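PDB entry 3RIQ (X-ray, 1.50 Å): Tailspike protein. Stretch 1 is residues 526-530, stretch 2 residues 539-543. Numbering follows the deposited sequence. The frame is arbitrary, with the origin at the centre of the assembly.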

ATOM      1  N   GLU A 526     -10.738  48.625 -44.978  1.00 26.73           N
ATOM      2  CA  GLU A 526     -10.106  47.930 -46.112  1.00 25.75           C
ATOM      3  C   GLU A 526      -9.336  46.715 -45.570  1.00 23.39           C
ATOM      4  O   GLU A 526      -8.533  46.872 -44.644  1.00 23.04           O
ATOM      5  CB  GLU A 526      -9.123  48.862 -46.850  1.00 26.75           C
ATOM      6  CG  GLU A 526      -9.665  50.235 -47.264  1.00 29.72           C
ATOM      7  CD  GLU A 526      -9.358  51.340 -46.252  1.00 33.15           C
ATOM      8  OE1 GLU A 526      -9.225  51.064 -45.017  1.00 35.24           O
ATOM      9  OE2 GLU A 526      -9.253  52.500 -46.710  1.00 36.03           O
ATOM     10  N   LEU A 527      -9.604  45.516 -46.102  1.00 21.17           N
ATOM     11  CA  LEU A 527      -8.825  44.338 -45.714  1.00 19.75           C
ATOM     12  C   LEU A 527      -7.458  44.353 -46.408  1.00 19.32           C
ATOM     13  O   LEU A 527      -7.379  44.556 -47.627  1.00 19.11           O
ATOM     14  CB  LEU A 527      -9.576  43.036 -46.032  1.00 19.57           C
ATOM     15  CG  LEU A 527      -8.884  41.740 -45.546  1.00 17.93           C
ATOM     16  CD1 LEU A 527      -8.869  41.623 -44.015  1.00 19.81           C
ATOM     17  CD2 LEU A 527      -9.564  40.511 -46.128  1.00 19.86           C
ATOM     18  N   ARG A 528      -6.405  44.143 -45.612  1.00 18.30           N
ATOM     19  CA  ARG A 528      -5.036  44.211 -46.079  1.00 19.08           C
ATOM     20  C   ARG A 528      -4.219  43.098 -45.465  1.00 18.84           C
ATOM     21  O   ARG A 528      -4.605  42.509 -44.429  1.00 19.72           O
ATOM     22  CB  ARG A 528      -4.424  45.557 -45.677  1.00 19.45           C
ATOM     23  CG  ARG A 528      -5.019  46.735 -46.436  1.00 22.07           C
ATOM     24  CD  ARG A 528      -4.388  48.043 -46.034  1.00 25.77           C
ATOM     25  NE  ARG A 528      -5.131  49.117 -46.686  1.00 29.56           N
ATOM     26  CZ  ARG A 528      -5.254  50.352 -46.211  1.00 30.58           C
ATOM     27  NH1 ARG A 528      -4.678  50.697 -45.060  1.00 33.05           N
ATOM     28  NH2 ARG A 528      -5.974  51.243 -46.888  1.00 31.25           N
ATOM     29  N   ILE A 529      -3.071  42.839 -46.097  1.00 18.66           N
ATOM     30  CA  ILE A 529      -2.132  41.837 -45.612  1.00 18.10           C
ATOM     31  C   ILE A 529      -0.821  42.537 -45.344  1.00 17.98           C
ATOM     32  O   ILE A 529      -0.278  43.152 -46.258  1.00 18.71           O
ATOM     33  CB  ILE A 529      -1.891  40.729 -46.671  1.00 18.47           C
ATOM     34  CG1 ILE A 529      -3.214  40.017 -47.024  1.00 20.87           C
ATOM     35  CG2 ILE A 529      -0.779  39.746 -46.200  1.00 19.94           C
ATOM     36  CD1 ILE A 529      -3.098  39.083 -48.243  1.00 22.34           C
ATOM     37  N   LEU A 530      -0.314  42.451 -44.112  1.00 16.75           N
ATOM     38  CA  LEU A 530       1.082  42.818 -43.853  1.00 17.48           C
ATOM     39  C   LEU A 530       1.932  41.576 -44.107  1.00 17.36           C
ATOM     40  O   LEU A 530       1.666  40.505 -43.534  1.00 17.65           O
ATOM     41  CB  LEU A 530       1.249  43.293 -42.411  1.00 18.11           C
ATOM     42  CG  LEU A 530       2.667  43.704 -42.026  1.00 17.88           C
ATOM     43  CD1 LEU A 530       3.152  44.962 -42.796  1.00 19.82           C
ATOM     44  CD2 LEU A 530       2.739  43.954 -40.535  1.00 19.72           C
ATOM     45  N   VAL A 539       6.147  44.404 -46.866  1.00 21.93           N
ATOM     46  CA  VAL A 539       5.265  45.029 -47.856  1.00 22.79           C
ATOM     47  C   VAL A 539       3.821  44.811 -47.413  1.00 21.54           C
ATOM     48  O   VAL A 539       3.508  43.870 -46.659  1.00 21.20           O
ATOM     49  CB  VAL A 539       5.465  44.472 -49.306  1.00 24.23           C
ATOM     50  CG1 VAL A 539       6.770  45.042 -49.942  1.00 25.55           C
ATOM     51  CG2 VAL A 539       5.448  42.930 -49.342  1.00 25.38           C
ATOM     52  N   THR A 540       2.951  45.706 -47.856  1.00 21.17           N
ATOM     53  CA  THR A 540       1.541  45.587 -47.537  1.00 20.89           C
ATOM     54  C   THR A 540       0.747  45.427 -48.825  1.00 20.97           C
ATOM     55  O   THR A 540       0.899  46.235 -49.768  1.00 22.59           O
ATOM     56  CB  THR A 540       1.066  46.827 -46.761  1.00 21.56           C
ATOM     57  OG1 THR A 540       1.769  46.894 -45.510  1.00 21.79           O
ATOM     58  CG2 THR A 540      -0.458  46.763 -46.500  1.00 21.34           C
ATOM     59  N   TYR A 541      -0.109  44.414 -48.863  1.00 20.38           N
ATOM     60  CA  TYR A 541      -1.040  44.206 -49.976  1.00 22.21           C
ATOM     61  C   TYR A 541      -2.421  44.689 -49.604  1.00 24.27           C
ATOM     62  O   TYR A 541      -2.880  44.444 -48.499  1.00 23.59           O
ATOM     63  CB  TYR A 541      -1.094  42.717 -50.311  1.00 21.23           C
ATOM     64  CG  TYR A 541       0.168  42.214 -50.949  1.00 22.81           C
ATOM     65  CD1 TYR A 541       1.206  41.692 -50.167  1.00 21.89           C
ATOM     66  CD2 TYR A 541       0.322  42.224 -52.349  1.00 24.14           C
ATOM     67  CE1 TYR A 541       2.387  41.258 -50.746  1.00 23.32           C
ATOM     68  CE2 TYR A 541       1.490  41.764 -52.941  1.00 25.44           C
ATOM     69  CZ  TYR A 541       2.518  41.282 -52.130  1.00 25.10           C
ATOM     70  OH  TYR A 541       3.677  40.809 -52.693  1.00 29.29           O
ATOM     71  N   SER A 542      -3.062  45.413 -50.519  1.00 26.99           N
ATOM     72  CA  SER A 542      -4.458  45.779 -50.345  1.00 30.51           C
ATOM     73  C   SER A 542      -5.280  44.853 -51.229  1.00 32.42           C
ATOM     74  O   SER A 542      -4.863  44.503 -52.336  1.00 33.72           O
ATOM     75  CB  SER A 542      -4.672  47.257 -50.720  1.00 31.34           C
ATOM     76  OG  SER A 542      -4.080  48.121 -49.726  1.00 33.68           O
ATOM     77  N   LEU A 543      -6.413  44.381 -50.732  1.00 33.54           N
ATOM     78  CA  LEU A 543      -7.209  43.463 -51.541  1.00 34.85           C
ATOM     79  C   LEU A 543      -8.260  44.231 -52.304  1.00 35.73           C
ATOM     80  O   LEU A 543      -8.583  45.376 -51.935  1.00 36.12           O
ATOM     81  CB  LEU A 543      -7.827  42.365 -50.685  1.00 34.79           C
ATOM     82  CG  LEU A 543      -6.717  41.511 -50.060  1.00 35.34           C
ATOM     83  CD1 LEU A 543      -7.251  40.510 -49.065  1.00 35.77           C
ATOM     84  CD2 LEU A 543      -5.891  40.818 -51.151  1.00 34.20           C
ATOM     85  OXT LEU A 543      -8.769  43.703 -53.302  1.00 36.00           O
TER

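The most unusual feature of this contact is that it runs to the very end of the chain: Leu-543 carries the terminal carboxylate, yet its backbone is still tied to the neighbouring strand. Its N donates a hydrogen bond to Leu-527 O at 3.3 Å, longer than the other two backbone bonds but well aligned at 162°.

Strands 527-530 and 539-542 run antiparallel, their axes 157° apart. Ile-529 and Tyr-541 form the hydrogen-bonded pair, each giving its amide to the other's carbonyl: Ile-529 N to Tyr-541 O and Tyr-541 N to Ile-529 O, both 2.9 Å. The same carbonyls also receive CA-H...O contacts, Tyr-541 O from Arg-528 CA at 3.2 Å and Ile-529 O from Thr-540 CA at 3.3 Å. At the flanking non-hydrogen-bonded pairs the strands draw closer, with Arg-528 CA and Ser-542 CA 4.6 Å apart, against 5.1 Å between Ile-529 CA and Tyr-541 CA.

Side chains alternate between faces. Ile-529 and Tyr-541 share one, where their CB atoms lie 4.2 Å apart; β-branched and aromatic residues such as these are common in β-strands, and the end of the tyrosine side chain leads off from the other strand, and its OH is hydrogen-bonded elsewhere in the structure. Leu-543 adds apolar surface: its CD1 lies 3.7 Å from Leu-527 CD2, and its CD2 reaches within 4.4 Å of Ile-529 CD1.

The other face, bearing Arg-528, Leu-530, Thr-540 and Ser-542, is more mixed. The arginine's long aliphatic portion brings its CD to 4.2 Å from Thr-540 CG2, while its charged end forms a salt bridge within its own stretch, NH2 to Glu-526 OE2 at 3.5 Å. Small, polar Ser-542 suits an exposed position beside it, with OG 3.4 Å from Arg-528 NE. Leu-530, buried, places CD1 3.6 Å from Thr-540 OG1, a van der Waals contact.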